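Long-range contacts in exopolysaccharide biosynthesis protein (Pantoea stewartii subsp. stewartii DC283, PDB 6TGF), which modifies the glycan matrix of the bacterial biofilm, probably as a hydrolase, and has a parallel beta-helix fold like that of bacteriophage tailspikes: residues 236-241 / 269-274; 293-298 / 330-335. All blocks are in the same frame, centred on the assembly; numbering follows the deposited sequence.

Contact 1 (236-241 / 269-274); sequences LSLFDF and ICVQFP. With EDO (1,2-ethanediol), chain C.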
loop_
_atom_site.group_PDB
_atom_site.type_symbol
_atom_site.label_atom_id
_atom_site.label_comp_id
_atom_site.label_asym_id
_atom_site.label_seq_id
_atom_site.Cartn_x
_atom_site.Cartn_y
_atom_site.Cartn_z
ATOM N N LEU B 236 8.759 25.224 -13.230
ATOM C CA LEU B 236 9.604 25.200 -14.456
ATOM C C LEU B 236 9.413 23.855 -15.169
ATOM O O LEU B 236 9.175 22.844 -14.475
ATOM C CB LEU B 236 11.077 25.415 -14.085
ATOM C CG LEU B 236 11.484 26.845 -13.733
ATOM C CD1 LEU B 236 12.899 26.876 -13.173
ATOM C CD2 LEU B 236 11.381 27.766 -14.939
ATOM N N SER B 237 9.503 23.856 -16.501
ATOM C CA SER B 237 9.445 22.649 -17.368
ATOM C C SER B 237 10.520 22.750 -18.455
ATOM O O SER B 237 11.169 23.808 -18.543
ATOM C CB SER B 237 8.071 22.466 -17.966
ATOM O OG SER B 237 7.803 23.460 -18.946
ATOM N N LEU B 238 10.683 21.695 -19.257
ATOM C CA LEU B 238 11.699 21.622 -20.343
ATOM C C LEU B 238 11.372 22.634 -21.449
ATOM O O LEU B 238 12.300 22.974 -22.207
ATOM C CB LEU B 238 11.765 20.195 -20.894
ATOM C CG LEU B 238 12.486 19.178 -20.009
ATOM C CD1 LEU B 238 12.266 17.765 -20.524
ATOM C CD2 LEU B 238 13.972 19.485 -19.919
ATOM N N PHE B 239 10.117 23.096 -21.542
ATOM C CA PHE B 239 9.690 24.193 -22.452
ATOM C C PHE B 239 10.539 25.442 -22.176
ATOM O O PHE B 239 10.922 26.126 -23.143
ATOM C CB PHE B 239 8.201 24.525 -22.295
ATOM C CG PHE B 239 7.222 23.573 -22.944
ATOM C CD1 PHE B 239 7.619 22.661 -23.913
ATOM C CD2 PHE B 239 5.877 23.622 -22.608
ATOM C CE1 PHE B 239 6.701 21.805 -24.505
ATOM C CE2 PHE B 239 4.961 22.767 -23.202
ATOM C CZ PHE B 239 5.374 21.861 -24.150
ATOM N N ASP B 240 10.836 25.709 -20.900
ATOM C CA ASP B 240 11.638 26.877 -20.444
ATOM C C ASP B 240 13.101 26.712 -20.869
ATOM O O ASP B 240 13.800 27.742 -20.941
ATOM C CB ASP B 240 11.532 27.071 -18.929
ATOM C CG ASP B 240 10.124 27.385 -18.458
ATOM O OD1 ASP B 240 9.519 28.327 -19.008
ATOM O OD2 ASP B 240 9.639 26.676 -17.556
ATOM N N PHE B 241 13.545 25.475 -21.127
ATOM C CA PHE B 241 14.929 25.134 -21.552
ATOM C C PHE B 241 14.972 24.831 -23.059
ATOM O O PHE B 241 16.030 24.389 -23.544
ATOM C CB PHE B 241 15.475 23.993 -20.688
ATOM C CG PHE B 241 15.851 24.421 -19.292
ATOM C CD1 PHE B 241 14.888 24.532 -18.300
ATOM C CD2 PHE B 241 17.164 24.738 -18.976
ATOM C CE1 PHE B 241 15.232 24.940 -17.019
ATOM C CE2 PHE B 241 17.507 25.148 -17.695
ATOM C CZ PHE B 241 16.542 25.246 -16.719
ATOM N N ILE B 269 13.808 19.513 -8.227
ATOM C CA ILE B 269 12.844 19.235 -9.339
ATOM C C ILE B 269 13.594 18.549 -10.487
ATOM O O ILE B 269 12.983 17.704 -11.171
ATOM C CB ILE B 269 12.103 20.499 -9.829
ATOM C CG1 ILE B 269 10.902 20.108 -10.699
ATOM C CG2 ILE B 269 13.052 21.461 -10.534
ATOM C CD1 ILE B 269 10.246 21.243 -11.449
ATOM N N CYS B 270 14.861 18.912 -10.698
ATOM C CA CYS B 270 15.772 18.252 -11.668
ATOM C C CYS B 270 15.176 18.398 -13.079
ATOM O O CYS B 270 15.141 19.546 -13.564
ATOM C CB CYS B 270 16.018 16.811 -11.232
ATOM S SG CYS B 270 17.444 16.031 -12.032
ATOM N N VAL B 271 14.694 17.313 -13.700
ATOM C CA VAL B 271 14.163 17.307 -15.098
ATOM C C VAL B 271 12.643 17.102 -15.056
ATOM O O VAL B 271 12.204 16.002 -14.668
ATOM C CB VAL B 271 14.851 16.231 -15.961
ATOM C CG1 VAL B 271 14.427 16.322 -17.420
ATOM C CG2 VAL B 271 16.368 16.298 -15.847
ATOM N N GLN B 272 11.880 18.125 -15.456
ATOM C CA GLN B 272 10.394 18.112 -15.491
ATOM C C GLN B 272 9.924 18.302 -16.937
ATOM O O GLN B 272 10.125 19.404 -17.483
ATOM C CB GLN B 272 9.831 19.209 -14.585
ATOM C CG GLN B 272 8.308 19.231 -14.516
ATOM C CD GLN B 272 7.750 17.979 -13.885
ATOM O OE1 GLN B 272 8.186 17.555 -12.817
ATOM N NE2 GLN B 272 6.772 17.378 -14.542
ATOM N N PHE B 273 9.324 17.261 -17.525
ATOM C CA PHE B 273 8.623 17.311 -18.835
ATOM C C PHE B 273 7.241 17.929 -18.647
ATOM O O PHE B 273 6.565 17.644 -17.662
ATOM C CB PHE B 273 8.431 15.914 -19.428
ATOM C CG PHE B 273 9.659 15.273 -20.023
ATOM C CD1 PHE B 273 10.503 14.499 -19.243
ATOM C CD2 PHE B 273 9.943 15.407 -21.374
ATOM C CE1 PHE B 273 11.620 13.892 -19.796
ATOM C CE2 PHE B 273 11.063 14.802 -21.925
ATOM C CZ PHE B 273 11.898 14.045 -21.135
ATOM N N PRO B 274 6.771 18.781 -19.584
ATOM C CA PRO B 274 5.350 19.103 -19.673
ATOM C C PRO B 274 4.641 17.955 -20.407
ATOM O O PRO B 274 5.321 17.051 -20.864
ATOM C CB PRO B 274 5.321 20.430 -20.444
ATOM C CG PRO B 274 6.597 20.435 -21.270
ATOM C CD PRO B 274 7.570 19.484 -20.597
HETATM C C1 EDO C . 16.953 23.464 -26.743
HETATM O O1 EDO C . 18.166 23.612 -26.030
HETATM C C2 EDO C . 16.754 24.514 -27.778
HETATM O O2 EDO C . 17.027 24.097 -29.105
#

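Contact 2 (293-298 / 330-335); sequences FRISGA and SNLIFN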
loop_
_atom_site.group_PDB
_atom_site.type_symbol
_atom_site.label_atom_id
_atom_site.label_comp_id
_atom_site.label_asym_id
_atom_site.label_seq_id
_atom_site.Cartn_x
_atom_site.Cartn_y
_atom_site.Cartn_z
ATOM N N PHE B 293 19.135 12.242 -9.032
ATOM C CA PHE B 293 18.583 12.334 -10.410
ATOM C C PHE B 293 17.074 12.080 -10.351
ATOM O O PHE B 293 16.665 10.921 -10.155
ATOM C CB PHE B 293 19.253 11.348 -11.369
ATOM C CG PHE B 293 18.805 11.505 -12.802
ATOM C CD1 PHE B 293 17.662 10.872 -13.268
ATOM C CD2 PHE B 293 19.513 12.308 -13.679
ATOM C CE1 PHE B 293 17.248 11.032 -14.583
ATOM C CE2 PHE B 293 19.100 12.467 -14.993
ATOM C CZ PHE B 293 17.969 11.827 -15.444
ATOM N N ARG B 294 16.276 13.139 -10.502
ATOM C CA ARG B 294 14.800 13.055 -10.644
ATOM C C ARG B 294 14.439 13.346 -12.105
ATOM O O ARG B 294 15.079 14.220 -12.715
ATOM C CB ARG B 294 14.102 14.025 -9.685
ATOM C CG ARG B 294 12.593 14.103 -9.868
ATOM C CD ARG B 294 11.976 15.206 -9.035
ATOM N NE ARG B 294 10.546 15.360 -9.282
ATOM C CZ ARG B 294 10.005 15.977 -10.331
ATOM N NH1 ARG B 294 10.766 16.509 -11.273
ATOM N NH2 ARG B 294 8.689 16.054 -10.439
ATOM N N ILE B 295 13.460 12.616 -12.640
ATOM C CA ILE B 295 12.882 12.852 -13.994
ATOM C C ILE B 295 11.405 12.446 -13.948
ATOM O O ILE B 295 11.113 11.334 -13.469
ATOM C CB ILE B 295 13.702 12.116 -15.077
ATOM C CG1 ILE B 295 13.326 12.575 -16.487
ATOM C CG2 ILE B 295 13.602 10.605 -14.934
ATOM C CD1 ILE B 295 14.437 12.395 -17.494
ATOM N N SER B 296 10.508 13.341 -14.371
ATOM C CA SER B 296 9.038 13.181 -14.229
ATOM C C SER B 296 8.312 13.797 -15.429
ATOM O O SER B 296 8.757 14.856 -15.914
ATOM C CB SER B 296 8.560 13.782 -12.935
ATOM O OG SER B 296 7.212 13.416 -12.672
ATOM N N GLY B 297 7.236 13.144 -15.879
ATOM C CA GLY B 297 6.275 13.690 -16.856
ATOM C C GLY B 297 5.202 14.513 -16.168
ATOM O O GLY B 297 5.221 14.584 -14.923
ATOM N N ALA B 298 4.293 15.107 -16.950
ATOM C CA ALA B 298 3.224 16.028 -16.492
ATOM C C ALA B 298 2.630 15.536 -15.167
ATOM O O ALA B 298 2.000 14.459 -15.166
ATOM C CB ALA B 298 2.161 16.148 -17.556
ATOM N N SER B 330 8.944 8.968 -12.808
ATOM C CA SER B 330 7.466 8.939 -12.651
ATOM C C SER B 330 6.758 9.614 -13.831
ATOM O O SER B 330 7.318 10.564 -14.403
ATOM C CB SER B 330 7.052 9.553 -11.334
ATOM O OG SER B 330 7.577 10.865 -11.187
ATOM N N ASN B 331 5.566 9.110 -14.171
ATOM C CA ASN B 331 4.597 9.730 -15.114
ATOM C C ASN B 331 5.191 9.790 -16.526
ATOM O O ASN B 331 5.042 10.838 -17.177
ATOM C CB ASN B 331 4.179 11.125 -14.640
ATOM C CG ASN B 331 3.780 11.158 -13.182
ATOM O OD1 ASN B 331 3.085 10.265 -12.704
ATOM N ND2 ASN B 331 4.216 12.184 -12.469
ATOM N N LEU B 332 5.808 8.703 -16.996
ATOM C CA LEU B 332 6.431 8.635 -18.346
ATOM C C LEU B 332 5.962 7.379 -19.087
ATOM O O LEU B 332 6.002 6.285 -18.491
ATOM C CB LEU B 332 7.956 8.646 -18.204
ATOM C CG LEU B 332 8.565 9.967 -17.736
ATOM C CD1 LEU B 332 10.029 9.786 -17.373
ATOM C CD2 LEU B 332 8.409 11.049 -18.794
ATOM N N ILE B 333 5.527 7.552 -20.338
ATOM C CA ILE B 333 5.425 6.468 -21.359
ATOM C C ILE B 333 6.714 6.511 -22.183
ATOM O O ILE B 333 7.055 7.605 -22.669
ATOM C CB ILE B 333 4.168 6.634 -22.239
ATOM C CG1 ILE B 333 2.905 6.840 -21.397
ATOM C CG2 ILE B 333 4.031 5.460 -23.197
ATOM C CD1 ILE B 333 1.641 7.082 -22.195
ATOM N N PHE B 334 7.426 5.386 -22.300
ATOM C CA PHE B 334 8.587 5.223 -23.215
ATOM C C PHE B 334 8.223 4.213 -24.308
ATOM O O PHE B 334 8.115 3.006 -24.001
ATOM C CB PHE B 334 9.855 4.797 -22.469
ATOM C CG PHE B 334 11.021 4.476 -23.374
ATOM C CD1 PHE B 334 11.366 5.325 -24.416
ATOM C CD2 PHE B 334 11.772 3.325 -23.191
ATOM C CE1 PHE B 334 12.433 5.030 -25.252
ATOM C CE2 PHE B 334 12.842 3.033 -24.027
ATOM C CZ PHE B 334 13.170 3.886 -25.055
ATOM N N ASN B 335 8.032 4.707 -25.535
ATOM C CA ASN B 335 7.787 3.889 -26.752
ATOM C C ASN B 335 9.131 3.653 -27.453
ATOM O O ASN B 335 9.596 4.570 -28.160
ATOM C CB ASN B 335 6.755 4.549 -27.671
ATOM C CG ASN B 335 6.485 3.759 -28.935
ATOM O OD1 ASN B 335 6.695 2.547 -28.979
ATOM N ND2 ASN B 335 6.015 4.438 -29.969
#

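Contact 1 (236-241 / 269-274)
Leu238 turns its CG anti to its own carbonyl carbon (chi1 -75°) and places CD1 anti to CA (chi2 169°). This branch comes over one face of the Phe273 ring. CD1 of Leu238 is 3.5 Å from the Phe273 ring centroid, close to the ring normal, so the contact is a CH-pi interaction. CD1 of Leu238 also touches CG1 of Val271 at 4.0 Å. Phe239 likewise has CG anti to its carbonyl carbon. CG of Pro274 lies over the centre of one face of the Phe239 ring. The exact spacing of that second CH-pi contact is doubtful.

The backbone joins the two segments through one oxygen. Leu238 N gives a weak hydrogen bond to Gln272 O at 3.0 Å. The same oxygen lies 3.3 Å from Ser237 CA in a CA-H...O contact. Strand 271-272 pairs in parallel with strand 290-296 at the N-terminal end of the parallel beta-helix. Residues 236-241 pack against it from the loop that leads to helix 252-265. Leu238 also touches Ile255 and Met258 of that helix, so its buried side chain meets the helix as well as Val271 and Phe273. Within the loop, Ser237 N bonds to OD2 of Asp240 at 3.0 Å, on the anti side of the carboxylate. OD1 of Asp240 forms a salt bridge with Arg228. Gln272 NE2 bonds to Phe273 O at 3.1 Å, while Gln272 OE1 accepts from Arg294.

Contact 2 (293-298 / 330-335)
The peptide group joining Ser296 to Gly297 has CD2 of Leu332 over one face, 3.8 Å from Gly297 N. At its edge, Gly297 N bonds to Ser330 O at 3.0 Å. Ser330 N in turn donates a hydrogen bond to Ile295 O at 3.3 Å. The flat amide of Asn331 is approached from both sides of its plane near ND2. Ser296 OG lies 3.2 Å from ND2 of Asn331 on one side, and Gly297 O lies on the other.

Ser296 and Ser330 form a parallel beta bridge, and their side chains project from the same face. OG of Ser296, anti to its backbone N (chi1 -169°), reaches OG of Ser330 at 3.0 Å in a hydrogen bond that either could donate. Ser296 CA and Gly297 CA also make CA-H...O contacts, with Ser330 O and Asn331 O respectively. Asn331 has left-handed backbone angles (phi 64°, psi 45°) and turns the corner between two faces of the beta-helix. Beyond it, CD1 of Leu332 lies 4.4 Å from CG2 of Ile295, on the apolar side of the contact.

Asn301 of the second subunit packs on Ser330 and Asn331 and makes a weak hydrogen bond to Ser296 OG. The hydrogen-bonded hydroxyls of Ser296 and Ser330 and the amide of Asn331 therefore make this corner a polar patch at the subunit interface.

Overall arrangement
From the N terminus, the chain enters contact 1 in the loop after strand 224-228. It then runs through helix 252-265, and contact 1 closes this excursion at residues 269-274. Contact 2 opens only afterwards, at 293-298, and closes at 330-335 after a loop with strands but no helix. The two loops thus follow one another in series, neither nested nor crossed. Their centres lie 11 Å apart. Strands 271-272 and 290-296 are neighbours, so the second segment of contact 1 sits beside the first of contact 2. Arg294 of contact 2 also reaches Ile269 O, probably as a hydrogen bond. Contact 1 ties the pre-helix loop to strand 271-272; contact 2 ties strand 290-296 to the next turn.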